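Local coordinates for protein geranylgeranyl pyrophosphate synthetase (Pyrococcus horikoshii, PDB 1WY0) that probably condenses isopentenyl diphosphate with allylic diphosphates to build geranylgeranyl diphosphate, the C20 precursor of archaeal membrane lipids, at residues L17-I22 against G46-P51; F8-E13 against R50-L55; A68-V73 against F122-R127; H40-G45 against I78-L83; L25-E28 against L34-A37. All coordinates share one frame; numbering follows the deposited sequence.

Interaction 1: L17-I22 against G46-P51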
# COMPACT_ATOMS: atom_id res chain seq x y z
N LEU A 17 3.40 24.41 7.05
CA LEU A 17 2.53 23.74 8.01
C LEU A 17 2.41 22.27 7.64
O LEU A 17 2.51 21.39 8.48
CB LEU A 17 1.14 24.36 8.00
CG LEU A 17 1.01 25.89 7.93
CD1 LEU A 17 -0.37 26.25 7.39
CD2 LEU A 17 1.23 26.49 9.31
N ILE A 18 2.18 22.04 6.36
CA ILE A 18 2.03 20.69 5.84
C ILE A 18 3.29 19.89 6.06
O ILE A 18 3.23 18.74 6.50
CB ILE A 18 1.67 20.74 4.35
CG1 ILE A 18 0.36 21.51 4.19
CG2 ILE A 18 1.57 19.32 3.79
CD1 ILE A 18 -0.84 20.86 4.84
N ASP A 19 4.44 20.49 5.78
CA ASP A 19 5.70 19.78 5.94
C ASP A 19 6.04 19.37 7.37
O ASP A 19 6.61 18.31 7.58
CB ASP A 19 6.85 20.57 5.33
CG ASP A 19 6.94 20.38 3.83
OD1 ASP A 19 6.59 19.28 3.37
OD2 ASP A 19 7.35 21.32 3.11
N GLU A 20 5.69 20.20 8.35
CA GLU A 20 5.98 19.84 9.73
C GLU A 20 5.21 18.56 10.06
O GLU A 20 5.76 17.62 10.62
CB GLU A 20 5.55 20.97 10.68
CG GLU A 20 6.41 22.23 10.61
CD GLU A 20 5.96 23.31 11.58
OE1 GLU A 20 6.79 23.75 12.41
OE2 GLU A 20 4.76 23.69 11.54
N LYS A 21 3.94 18.52 9.68
CA LYS A 21 3.11 17.35 9.95
C LYS A 21 3.60 16.10 9.23
O LYS A 21 3.61 15.01 9.80
CB LYS A 21 1.65 17.63 9.56
CG LYS A 21 0.98 18.66 10.44
CD LYS A 21 1.17 18.34 11.91
CE LYS A 21 0.67 19.48 12.81
NZ LYS A 21 0.95 19.18 14.25
N ILE A 22 4.03 16.26 7.99
CA ILE A 22 4.54 15.14 7.22
C ILE A 22 5.73 14.50 7.91
O ILE A 22 5.75 13.29 8.13
CB ILE A 22 4.98 15.58 5.80
CG1 ILE A 22 3.75 15.76 4.91
CG2 ILE A 22 5.94 14.54 5.21
CD1 ILE A 22 4.07 16.23 3.52
N GLY A 46 8.98 18.89 -2.71
CA GLY A 46 7.79 19.07 -3.54
C GLY A 46 7.02 20.32 -3.12
O GLY A 46 7.11 20.80 -2.00
N LYS A 47 6.27 20.89 -4.08
CA LYS A 47 5.60 22.16 -3.82
C LYS A 47 4.29 21.97 -3.04
O LYS A 47 3.69 22.91 -2.56
CB LYS A 47 5.32 22.84 -5.16
CG LYS A 47 6.61 23.29 -5.85
CD LYS A 47 6.34 24.00 -7.18
CE LYS A 47 7.62 24.23 -7.99
NZ LYS A 47 7.57 25.54 -8.63
N ARG A 48 3.84 20.73 -2.90
CA ARG A 48 2.62 20.43 -2.14
C ARG A 48 1.37 21.05 -2.75
O ARG A 48 0.52 21.56 -2.02
CB ARG A 48 2.75 20.90 -0.69
CG ARG A 48 4.11 20.67 -0.03
CD ARG A 48 4.54 19.20 -0.07
NE ARG A 48 5.75 19.01 0.73
CZ ARG A 48 6.62 18.01 0.56
NH1 ARG A 48 6.42 17.11 -0.39
NH2 ARG A 48 7.69 17.93 1.33
N VAL A 49 1.25 21.00 -4.07
CA VAL A 49 0.08 21.56 -4.75
C VAL A 49 -1.22 20.89 -4.31
O VAL A 49 -2.23 21.57 -4.14
CB VAL A 49 0.22 21.43 -6.27
CG1 VAL A 49 -1.10 21.76 -6.95
CG2 VAL A 49 1.31 22.36 -6.78
N ARG A 50 -1.20 19.57 -4.16
CA ARG A 50 -2.40 18.85 -3.75
C ARG A 50 -2.87 19.30 -2.37
O ARG A 50 -4.03 19.63 -2.19
CB ARG A 50 -2.15 17.34 -3.79
CG ARG A 50 -2.06 16.85 -5.22
CD ARG A 50 -1.66 15.39 -5.36
NE ARG A 50 -1.47 15.07 -6.77
CZ ARG A 50 -0.49 15.56 -7.53
NH1 ARG A 50 0.40 16.39 -7.02
NH2 ARG A 50 -0.43 15.25 -8.81
N PRO A 51 -1.97 19.31 -1.38
CA PRO A 51 -2.37 19.74 -0.04
C PRO A 51 -2.87 21.19 -0.09
O PRO A 51 -3.83 21.55 0.59
CB PRO A 51 -1.08 19.61 0.77
CG PRO A 51 -0.34 18.52 0.07
CD PRO A 51 -0.57 18.84 -1.38

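Interaction 2: F8-E13 against R50-L55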
# COMPACT_ATOMS: atom_id res chain seq x y z
N PHE A 8 2.56 31.58 -5.57
CA PHE A 8 3.58 30.63 -5.14
C PHE A 8 4.08 31.00 -3.76
O PHE A 8 4.63 30.17 -3.04
CB PHE A 8 4.74 30.59 -6.13
CG PHE A 8 4.38 30.00 -7.46
CD1 PHE A 8 3.47 28.96 -7.55
CD2 PHE A 8 4.98 30.48 -8.63
CE1 PHE A 8 3.15 28.39 -8.77
CE2 PHE A 8 4.66 29.91 -9.86
CZ PHE A 8 3.75 28.87 -9.93
N ALA A 9 3.88 32.26 -3.40
CA ALA A 9 4.30 32.75 -2.09
C ALA A 9 3.34 32.18 -1.06
O ALA A 9 3.73 31.82 0.05
CB ALA A 9 4.27 34.28 -2.07
N ARG A 10 2.06 32.12 -1.43
CA ARG A 10 1.04 31.57 -0.57
C ARG A 10 1.21 30.07 -0.47
O ARG A 10 1.25 29.49 0.60
CB ARG A 10 -0.32 31.90 -1.18
CG ARG A 10 -0.68 33.38 -1.03
CD ARG A 10 -2.08 33.58 -0.45
NE ARG A 10 -2.93 32.41 -0.71
CZ ARG A 10 -3.03 31.50 0.27
NH1 ARG A 10 -2.38 31.67 1.41
NH2 ARG A 10 -3.82 30.43 0.11
N ILE A 11 1.31 29.44 -1.64
CA ILE A 11 1.49 27.99 -1.73
C ILE A 11 2.65 27.57 -0.84
O ILE A 11 2.51 26.65 -0.03
CB ILE A 11 1.80 27.56 -3.18
CG1 ILE A 11 0.59 27.83 -4.07
CG2 ILE A 11 2.18 26.09 -3.23
CD1 ILE A 11 0.87 27.61 -5.55
N LYS A 12 3.78 28.25 -0.99
CA LYS A 12 4.97 27.95 -0.21
C LYS A 12 4.74 28.23 1.27
O LYS A 12 5.37 27.63 2.14
CB LYS A 12 6.16 28.78 -0.70
CG LYS A 12 7.49 28.41 -0.06
CD LYS A 12 8.60 29.34 -0.52
CE LYS A 12 9.98 28.77 -0.21
NZ LYS A 12 10.60 28.09 -1.39
N GLU A 13 3.83 29.17 1.54
CA GLU A 13 3.49 29.55 2.91
C GLU A 13 2.78 28.39 3.60
O GLU A 13 3.10 28.03 4.74
CB GLU A 13 2.59 30.78 2.90
CG GLU A 13 2.47 31.50 4.23
CD GLU A 13 1.33 32.51 4.23
OE1 GLU A 13 1.43 33.53 3.50
OE2 GLU A 13 0.34 32.29 4.96
N ARG A 50 -1.20 19.57 -4.16
CA ARG A 50 -2.40 18.85 -3.75
C ARG A 50 -2.87 19.30 -2.37
O ARG A 50 -4.03 19.63 -2.19
CB ARG A 50 -2.15 17.34 -3.79
CG ARG A 50 -2.06 16.85 -5.22
CD ARG A 50 -1.66 15.39 -5.36
NE ARG A 50 -1.47 15.07 -6.77
CZ ARG A 50 -0.49 15.56 -7.53
NH1 ARG A 50 0.40 16.39 -7.02
NH2 ARG A 50 -0.43 15.25 -8.81
N PRO A 51 -1.97 19.31 -1.38
CA PRO A 51 -2.37 19.74 -0.04
C PRO A 51 -2.87 21.19 -0.09
O PRO A 51 -3.83 21.55 0.59
CB PRO A 51 -1.08 19.61 0.77
CG PRO A 51 -0.34 18.52 0.07
CD PRO A 51 -0.57 18.84 -1.38
N PHE A 52 -2.22 22.01 -0.91
CA PHE A 52 -2.62 23.40 -1.06
C PHE A 52 -4.07 23.48 -1.53
O PHE A 52 -4.83 24.33 -1.08
CB PHE A 52 -1.73 24.12 -2.09
CG PHE A 52 -2.03 25.59 -2.24
CD1 PHE A 52 -1.71 26.49 -1.23
CD2 PHE A 52 -2.65 26.07 -3.38
CE1 PHE A 52 -2.01 27.84 -1.36
CE2 PHE A 52 -2.95 27.43 -3.53
CZ PHE A 52 -2.62 28.31 -2.51
N VAL A 53 -4.45 22.59 -2.43
CA VAL A 53 -5.81 22.58 -2.93
C VAL A 53 -6.76 22.21 -1.81
O VAL A 53 -7.89 22.70 -1.75
CB VAL A 53 -5.95 21.59 -4.10
CG1 VAL A 53 -7.41 21.43 -4.50
CG2 VAL A 53 -5.15 22.11 -5.27
N VAL A 54 -6.29 21.37 -0.90
CA VAL A 54 -7.11 20.96 0.23
C VAL A 54 -7.43 22.16 1.11
O VAL A 54 -8.59 22.57 1.23
CB VAL A 54 -6.40 19.88 1.09
CG1 VAL A 54 -7.27 19.51 2.27
CG2 VAL A 54 -6.10 18.64 0.24
N LEU A 55 -6.39 22.73 1.73
CA LEU A 55 -6.55 23.88 2.62
C LEU A 55 -7.20 25.07 1.92
O LEU A 55 -8.01 25.76 2.52
CB LEU A 55 -5.18 24.30 3.18
CG LEU A 55 -4.41 23.18 3.89
CD1 LEU A 55 -3.09 23.72 4.42
CD2 LEU A 55 -5.25 22.61 5.01

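Interaction 3: A68-V73 against F122-R127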
# COMPACT_ATOMS: atom_id res chain seq x y z
N ALA A 68 -8.05 21.20 8.19
CA ALA A 68 -7.85 20.29 7.07
C ALA A 68 -6.37 19.98 6.84
O ALA A 68 -5.94 19.62 5.74
CB ALA A 68 -8.44 20.94 5.82
N ILE A 69 -5.56 20.11 7.91
CA ILE A 69 -4.12 19.91 7.75
C ILE A 69 -3.74 18.42 7.64
O ILE A 69 -3.06 17.97 6.73
CB ILE A 69 -3.40 20.53 8.95
CG1 ILE A 69 -3.52 22.06 8.91
CG2 ILE A 69 -1.90 20.19 8.89
CD1 ILE A 69 -2.89 22.66 7.65
N TYR A 70 -4.17 17.58 8.58
CA TYR A 70 -3.82 16.17 8.50
C TYR A 70 -4.46 15.48 7.29
O TYR A 70 -3.86 14.58 6.70
CB TYR A 70 -4.19 15.43 9.78
CG TYR A 70 -3.12 15.52 10.84
CD1 TYR A 70 -3.16 16.49 11.84
CD2 TYR A 70 -2.04 14.63 10.83
CE1 TYR A 70 -2.18 16.56 12.81
CE2 TYR A 70 -1.05 14.70 11.80
CZ TYR A 70 -1.12 15.66 12.79
OH TYR A 70 -0.14 15.72 13.76
N PRO A 71 -5.68 15.87 6.92
CA PRO A 71 -6.31 15.24 5.75
C PRO A 71 -5.56 15.64 4.48
O PRO A 71 -5.53 14.88 3.51
CB PRO A 71 -7.73 15.79 5.79
CG PRO A 71 -7.99 15.88 7.25
CD PRO A 71 -6.71 16.50 7.77
N ALA A 72 -4.98 16.83 4.49
CA ALA A 72 -4.22 17.32 3.35
C ALA A 72 -2.90 16.55 3.34
O ALA A 72 -2.37 16.21 2.28
CB ALA A 72 -3.95 18.81 3.48
N VAL A 73 -2.37 16.29 4.53
CA VAL A 73 -1.13 15.55 4.65
C VAL A 73 -1.33 14.14 4.10
O VAL A 73 -0.47 13.60 3.42
CB VAL A 73 -0.67 15.48 6.12
CG1 VAL A 73 0.46 14.46 6.29
CG2 VAL A 73 -0.19 16.86 6.57
N PHE A 122 -3.19 7.12 6.05
CA PHE A 122 -4.36 6.82 6.86
C PHE A 122 -4.10 7.10 8.34
O PHE A 122 -5.00 7.37 9.11
CB PHE A 122 -4.72 5.35 6.66
CG PHE A 122 -5.37 5.16 5.32
CD1 PHE A 122 -6.72 5.47 5.16
CD2 PHE A 122 -4.63 4.67 4.25
CE1 PHE A 122 -7.32 5.30 3.92
CE2 PHE A 122 -5.25 4.50 3.02
CZ PHE A 122 -6.59 4.81 2.85
N GLU A 123 -2.84 7.07 8.77
CA GLU A 123 -2.64 7.44 10.14
C GLU A 123 -2.84 8.93 10.26
O GLU A 123 -3.33 9.43 11.26
CB GLU A 123 -1.22 7.09 10.55
CG GLU A 123 -1.05 7.19 12.06
CD GLU A 123 0.42 7.35 12.39
OE1 GLU A 123 1.23 6.69 11.78
OE2 GLU A 123 0.73 8.12 13.30
N ALA A 124 -2.56 9.66 9.18
CA ALA A 124 -2.81 11.10 9.12
C ALA A 124 -4.32 11.36 9.11
O ALA A 124 -4.79 12.29 9.74
CB ALA A 124 -2.18 11.70 7.86
N VAL A 125 -5.06 10.53 8.38
CA VAL A 125 -6.50 10.67 8.32
C VAL A 125 -7.11 10.49 9.71
O VAL A 125 -8.03 11.20 10.09
CB VAL A 125 -7.13 9.63 7.38
CG1 VAL A 125 -8.65 9.66 7.49
CG2 VAL A 125 -6.72 9.90 5.95
N ALA A 126 -6.60 9.52 10.45
CA ALA A 126 -7.10 9.24 11.79
C ALA A 126 -6.85 10.41 12.75
O ALA A 126 -7.73 10.77 13.52
CB ALA A 126 -6.45 7.96 12.33
N ARG A 127 -5.65 11.00 12.70
CA ARG A 127 -5.31 12.13 13.56
C ARG A 127 -6.13 13.40 13.30
O ARG A 127 -6.03 14.36 14.06
CB ARG A 127 -3.83 12.49 13.43
CG ARG A 127 -2.87 11.45 13.96
CD ARG A 127 -1.46 12.02 14.00
NE ARG A 127 -0.49 11.06 14.51
CZ ARG A 127 0.79 11.35 14.72
NH1 ARG A 127 1.24 12.57 14.48
NH2 ARG A 127 1.62 10.41 15.16

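Interaction 4: H40-G45 against I78-L83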
# COMPACT_ATOMS: atom_id res chain seq x y z
N HIS A 40 12.72 10.15 1.37
CA HIS A 40 13.40 10.63 0.17
C HIS A 40 12.60 11.55 -0.76
O HIS A 40 13.04 12.66 -1.07
CB HIS A 40 13.96 9.44 -0.62
CG HIS A 40 14.87 9.85 -1.74
ND1 HIS A 40 16.07 10.49 -1.53
CD2 HIS A 40 14.74 9.74 -3.09
CE1 HIS A 40 16.64 10.76 -2.69
NE2 HIS A 40 15.85 10.31 -3.65
N TYR A 41 11.43 11.11 -1.24
CA TYR A 41 10.68 12.00 -2.13
C TYR A 41 10.10 13.22 -1.42
O TYR A 41 10.16 14.32 -1.94
CB TYR A 41 9.59 11.23 -2.88
CG TYR A 41 10.13 10.36 -4.00
CD1 TYR A 41 11.46 10.45 -4.42
CD2 TYR A 41 9.30 9.45 -4.65
CE1 TYR A 41 11.94 9.66 -5.45
CE2 TYR A 41 9.77 8.65 -5.68
CZ TYR A 41 11.09 8.75 -6.08
OH TYR A 41 11.56 7.95 -7.10
N PRO A 42 9.53 13.03 -0.22
CA PRO A 42 8.96 14.16 0.52
C PRO A 42 10.01 15.25 0.78
O PRO A 42 9.68 16.44 0.81
CB PRO A 42 8.47 13.50 1.81
CG PRO A 42 7.99 12.18 1.31
CD PRO A 42 9.11 11.75 0.39
N LEU A 43 11.26 14.84 0.97
CA LEU A 43 12.41 15.70 1.24
C LEU A 43 12.91 16.42 -0.03
O LEU A 43 13.69 17.35 0.01
CB LEU A 43 13.54 14.84 1.81
CG LEU A 43 13.54 14.75 3.34
CD1 LEU A 43 14.73 13.94 3.85
CD2 LEU A 43 13.63 16.12 4.02
N ALA A 44 12.46 15.91 -1.19
CA ALA A 44 12.90 16.54 -2.43
C ALA A 44 12.40 17.98 -2.52
O ALA A 44 12.81 18.76 -3.37
CB ALA A 44 12.36 15.71 -3.60
N GLY A 45 11.45 18.31 -1.62
CA GLY A 45 10.95 19.67 -1.52
C GLY A 45 9.80 19.94 -2.49
O GLY A 45 9.65 21.01 -3.06
N ILE A 78 -0.19 10.01 0.11
CA ILE A 78 -0.69 9.08 -0.89
C ILE A 78 -0.02 9.38 -2.22
O ILE A 78 0.41 8.46 -2.92
CB ILE A 78 -2.22 9.17 -1.04
CG1 ILE A 78 -2.88 8.41 0.11
CG2 ILE A 78 -2.65 8.59 -2.40
CD1 ILE A 78 -4.39 8.33 0.03
N HIS A 79 0.07 10.65 -2.58
CA HIS A 79 0.70 11.05 -3.83
C HIS A 79 2.15 10.55 -3.85
O HIS A 79 2.63 10.04 -4.87
CB HIS A 79 0.69 12.58 -3.98
CG HIS A 79 1.55 13.09 -5.09
ND1 HIS A 79 1.31 12.82 -6.42
CD2 HIS A 79 2.67 13.86 -5.07
CE1 HIS A 79 2.23 13.40 -7.17
NE2 HIS A 79 3.07 14.04 -6.37
N ASN A 80 2.85 10.70 -2.73
CA ASN A 80 4.24 10.28 -2.66
C ASN A 80 4.42 8.78 -2.78
O ASN A 80 5.33 8.31 -3.45
CB ASN A 80 4.90 10.81 -1.38
CG ASN A 80 5.49 12.19 -1.57
OD1 ASN A 80 6.43 12.37 -2.34
ND2 ASN A 80 4.93 13.17 -0.88
N TYR A 81 3.55 8.01 -2.13
CA TYR A 81 3.66 6.56 -2.23
C TYR A 81 3.43 6.11 -3.68
O TYR A 81 4.03 5.13 -4.13
CB TYR A 81 2.65 5.88 -1.30
CG TYR A 81 1.62 5.01 -1.99
CD1 TYR A 81 0.36 5.50 -2.32
CD2 TYR A 81 1.90 3.67 -2.29
CE1 TYR A 81 -0.60 4.69 -2.91
CE2 TYR A 81 0.94 2.85 -2.89
CZ TYR A 81 -0.31 3.36 -3.19
OH TYR A 81 -1.28 2.54 -3.73
N SER A 82 2.56 6.82 -4.41
CA SER A 82 2.30 6.43 -5.79
C SER A 82 3.52 6.69 -6.68
O SER A 82 3.75 6.03 -7.69
CB SER A 82 1.11 7.24 -6.30
OG SER A 82 1.53 8.57 -6.60
N LEU A 83 4.30 7.71 -6.29
CA LEU A 83 5.50 8.04 -7.06
C LEU A 83 6.58 6.96 -6.89
O LEU A 83 7.28 6.58 -7.82
CB LEU A 83 6.03 9.38 -6.56
CG LEU A 83 5.10 10.54 -6.91
CD1 LEU A 83 5.71 11.90 -6.55
CD2 LEU A 83 4.76 10.60 -8.40

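Interaction 5: L25-E28 against L34-A37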
# COMPACT_ATOMS: atom_id res chain seq x y z
N LEU A 25 5.24 12.49 11.09
CA LEU A 25 4.64 11.19 10.81
C LEU A 25 5.74 10.25 10.31
O LEU A 25 5.77 9.08 10.66
CB LEU A 25 3.54 11.31 9.75
CG LEU A 25 2.14 11.74 10.19
CD1 LEU A 25 1.27 11.91 8.97
CD2 LEU A 25 1.53 10.70 11.12
N ILE A 26 6.64 10.78 9.48
CA ILE A 26 7.75 9.98 8.98
C ILE A 26 9.08 10.61 9.39
O ILE A 26 9.77 11.26 8.60
CB ILE A 26 7.71 9.80 7.42
CG1 ILE A 26 7.68 11.15 6.71
CG2 ILE A 26 6.47 9.00 7.02
CD1 ILE A 26 7.71 11.01 5.19
N PRO A 27 9.44 10.45 10.67
CA PRO A 27 10.68 10.95 11.24
C PRO A 27 11.83 9.96 11.05
O PRO A 27 11.66 8.85 10.55
CB PRO A 27 10.44 11.19 12.73
CG PRO A 27 9.47 10.07 13.11
CD PRO A 27 8.68 9.84 11.74
N GLU A 28 13.04 10.40 11.42
CA GLU A 28 14.20 9.52 11.30
C GLU A 28 14.28 8.54 12.48
O GLU A 28 14.96 8.77 13.48
CB GLU A 28 15.46 10.39 11.26
CG GLU A 28 15.24 11.68 10.46
CD GLU A 28 16.45 12.58 10.64
OE1 GLU A 28 16.53 13.27 11.64
OE2 GLU A 28 17.30 12.59 9.75
N LEU A 34 14.37 2.30 6.16
CA LEU A 34 12.99 2.35 5.69
C LEU A 34 12.45 3.78 5.75
O LEU A 34 11.73 4.24 4.87
CB LEU A 34 12.15 1.44 6.59
CG LEU A 34 10.65 1.62 6.36
CD1 LEU A 34 10.20 1.09 5.00
CD2 LEU A 34 9.80 0.90 7.41
N TYR A 35 12.79 4.49 6.84
CA TYR A 35 12.18 5.80 7.03
C TYR A 35 12.88 6.90 6.21
O TYR A 35 12.31 7.93 5.89
CB TYR A 35 12.25 6.15 8.52
CG TYR A 35 11.00 5.72 9.20
CD1 TYR A 35 9.90 6.57 9.25
CD2 TYR A 35 10.92 4.45 9.78
CE1 TYR A 35 8.73 6.17 9.87
CE2 TYR A 35 9.74 4.05 10.41
CZ TYR A 35 8.66 4.90 10.45
OH TYR A 35 7.48 4.51 11.07
N GLU A 36 14.15 6.66 5.86
CA GLU A 36 14.82 7.60 4.97
C GLU A 36 14.42 7.35 3.52
O GLU A 36 14.31 8.26 2.70
CB GLU A 36 16.33 7.42 5.13
CG GLU A 36 17.02 8.70 5.63
CD GLU A 36 16.37 9.90 4.98
OE1 GLU A 36 16.16 9.87 3.77
OE2 GLU A 36 16.09 10.86 5.69
N ALA A 37 14.22 6.06 3.20
CA ALA A 37 13.71 5.71 1.89
C ALA A 37 12.33 6.32 1.66
O ALA A 37 12.04 6.92 0.63
CB ALA A 37 13.62 4.19 1.80

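Interaction 1: L17-I22 against G46-P51
Arg48 reaches from the start of helix 49-57 to Asp19 on helix 3-25, and it buries more surface here than any other residue of the contact. From CB, which points toward residues 17-22, the chain bends at chi2 (-56°), turning CD to within 4.0 Å of Asp19 OD1. NE lies 2.8 Å from that same OD1, CZ 3.1 Å from it, and NH2 comes 2.7 Å from it. The bonds from NE and NH2 are bent and weak, yet they belong to a salt bridge in which one carboxylate oxygen faces two N-H groups at the guanidinium edge. The carboxylate plane is turned 77° from the guanidinium plane, so the fork is not the flat, two-oxygen kind. Arg48 belongs to the GGKR sequence characteristic of polyprenyl synthetases, which leads into helix 49-57, and it occupies the N-cap of that helix. Ile22 CD1 sits 4.2 Å above the centre of one guanidinium face, while Gly46 O is over the opposite face, toward its rim. At the tip the arginine finds further partners: NH1 forms a salt bridge with Glu76, and NH2 donates to Pro42 O. Beside this polar group, Ile18 CG2 meets Pro51 CB at 4.0 Å.

Interaction 2: F8-E13 against R50-L55
Ile11 lies over the ring of Phe52, and this pair is the heart of the contact between helix 3-25 and helix 49-57. Ile11 CG1 is 3.5 Å from the Phe52 ring centroid and only 8° off the ring normal, the geometry of a CH-pi contact centred on the face. The backbone joins in as well: Ile11 CA approaches Phe52 CE1 to 3.5 Å, so the ring presses on the helix itself. Phe52 gets there because its CG is anti to the backbone N (chi1 -177°), which swings the ring out from helix 49-57 and across Ile11. At the far end of the ring Arg10 NH2 stands 3.5 Å from Phe52 CE1. The guanidinium and ring planes are 39° apart, an oblique approach. In the next shell, Asp329 holds Arg10 through a salt bridge to NE, while Leu7 and Lys14 of helix 3-25 add to the packing around Phe52. An alanine in place of Phe52 is likely to leave Ile11 CG1 without the face it covers and open a gap between the two helices. Within the all-helical fold of the polyprenyl synthetases, the pair packs the N-terminal helix 3-25 against helix 49-57. Across these two segments the contact is held by dispersion and shape rather than by hydrogen bonds, and the charge of Arg10 is probably balanced mainly by Asp329, leaving the ring a secondary neighbour.

Interaction 3: A68-V73 against F122-R127
Tyr70 and Arg127 meet at a slant, the aliphatic part of the arginine lying over one face of the phenol ring. Arg127 CB is 3.9 Å from the ring centroid and 14° off the normal, a CH-pi contact displaced toward the rim. From CG to NE the arginine chain is extended, which carries CD along the ring to 3.5 Å from Tyr70 CE2. Its guanidinium is then turned 61° from the ring plane and presents its edge to Tyr70 OH. No hydrogen bond is made there; the charged end is instead held by Glu24, which forms a salt bridge with NH1, and by Glu123, whose OE2 is 3.1 Å from NH2.

Nearer the backbones, helices 69-90 and 107-126 of the all-helical polyprenyl synthetase fold come close, with the CA atoms of Tyr70 and Ala124 only 5.2 Å apart. With only a methyl group on Ala124, Tyr70 CB can touch Ala124 O at 3.2 Å. Ala124 CB in turn meets Tyr70 O at 3.5 Å, and Val73 CG1 at 4.1 Å. A leucine in place of Tyr70 would probably strip Arg127 CB and CD of the flat face they rest on, leaving that arm less tightly confined despite its salt bridges. Farther round helix 107-126, Phe122 stacks with Phe122 of the second subunit, which places this end of the helix at the dimer interface.

Interaction 4: H40-G45 against I78-L83
Tyr41 and Leu83 both carry their CG anti to the carbonyl carbon (chi1 -75° and -68°), and this brings the tyrosine ring up against the leucine CB. Tyr41 CD2 is 3.8 Å from Leu83 CB, the two side chains meeting at a slant. Farther along the ring, CE2 lies 3.8 Å from Leu83 C, a carbonyl carbon at the ring edge and in its plane, so the ring also touches the helix backbone. Asn80 places its amide against Tyr41 CB and the Pro42 ring. Its OD1 sits 3.4 Å from Tyr41 CB, and its CG is 3.8 Å from Pro42 CG. These are van der Waals contacts; the amide nitrogen is bonded within its own helix, ND2 donating to Glu76 O.

The loop 40-45 leads from helix 32-40 through the Gly45-Gly46 pair to helix 49-57, and helix 69-90 runs on into the aspartate-rich DDxxD sequence, which in relatives binds magnesium and the allylic diphosphate. Tyr41 OH makes weak hydrogen bonds with Asp87 of that sequence and with Val101 N. Pro42 also packs on Phe23 of helix 3-25. Tyr81, on the same helix as Asn80 but turned from the loop, shares a mercury site with Cys150 and packs on Asp115 of the second subunit.

Interaction 5: L25-E28 against L34-A37
Pro27 O and the ring of Tyr35 make the tight part of this contact, with the carbonyl oxygen 3.2 Å from Tyr35 CD1 in an oblique approach. The same oxygen lies 3.4 Å from Tyr35 CB, so the carbonyl is lodged against the root of the tyrosine as well as its ring. At the ring edge, near its plane, Ile26 CA is 4.0 Å from Tyr35 CE1. Pro27 runs alongside the tyrosine, pointing the same way, with its CD 4.1 Å from CE1. Ile26 is the first residue to leave the helical course of helix 3-25, so the ring packs where that helix gives way to the short linker before helix 32-40. The contact therefore closes the short connection between helices 3-25 and 32-40 in the all-helical polyprenyl synthetase fold. Tyr35 OH is fixed beyond this connection, by a hydrogen bond to Glu151 of the second subunit and a weak one with Lys29, which brings the connection to the dimer interface.

The outer side is looser. Glu28, exposed, and Glu36 bring their OE2 atoms to 4.6 Å of each other without touching, two like charges on neighbouring arms. Arg39 probably eases this pairing: its NE forms a salt bridge with Glu36 OE2, its NH2 makes a long, weak ion pair with Glu28 OE2, and its NH1 donates to Ile26 O.

Overall arrangement
Interactions 1 and 2 both join helix 3-25 to helix 49-57, share Arg50 and Pro51, and have centres about 8 Å apart. Interaction 4, its centre about 10 Å from that of interaction 1, adjoins it where Arg50 packs on His79. Leu25 of interaction 5 packs on Val73, Ala124 and Arg127 of interaction 3, and both contacts reach the second subunit. Interactions 2 and 5 lie farthest apart, about 23 Å between centres. The side chains of Leu83 (interaction 4) and Tyr35 (interaction 5) are each about 11 Å from a bound mercury ion. Interactions 1 and 4 together hold the GGKR sequence, which, as in relatives, probably helps bind isopentenyl diphosphate.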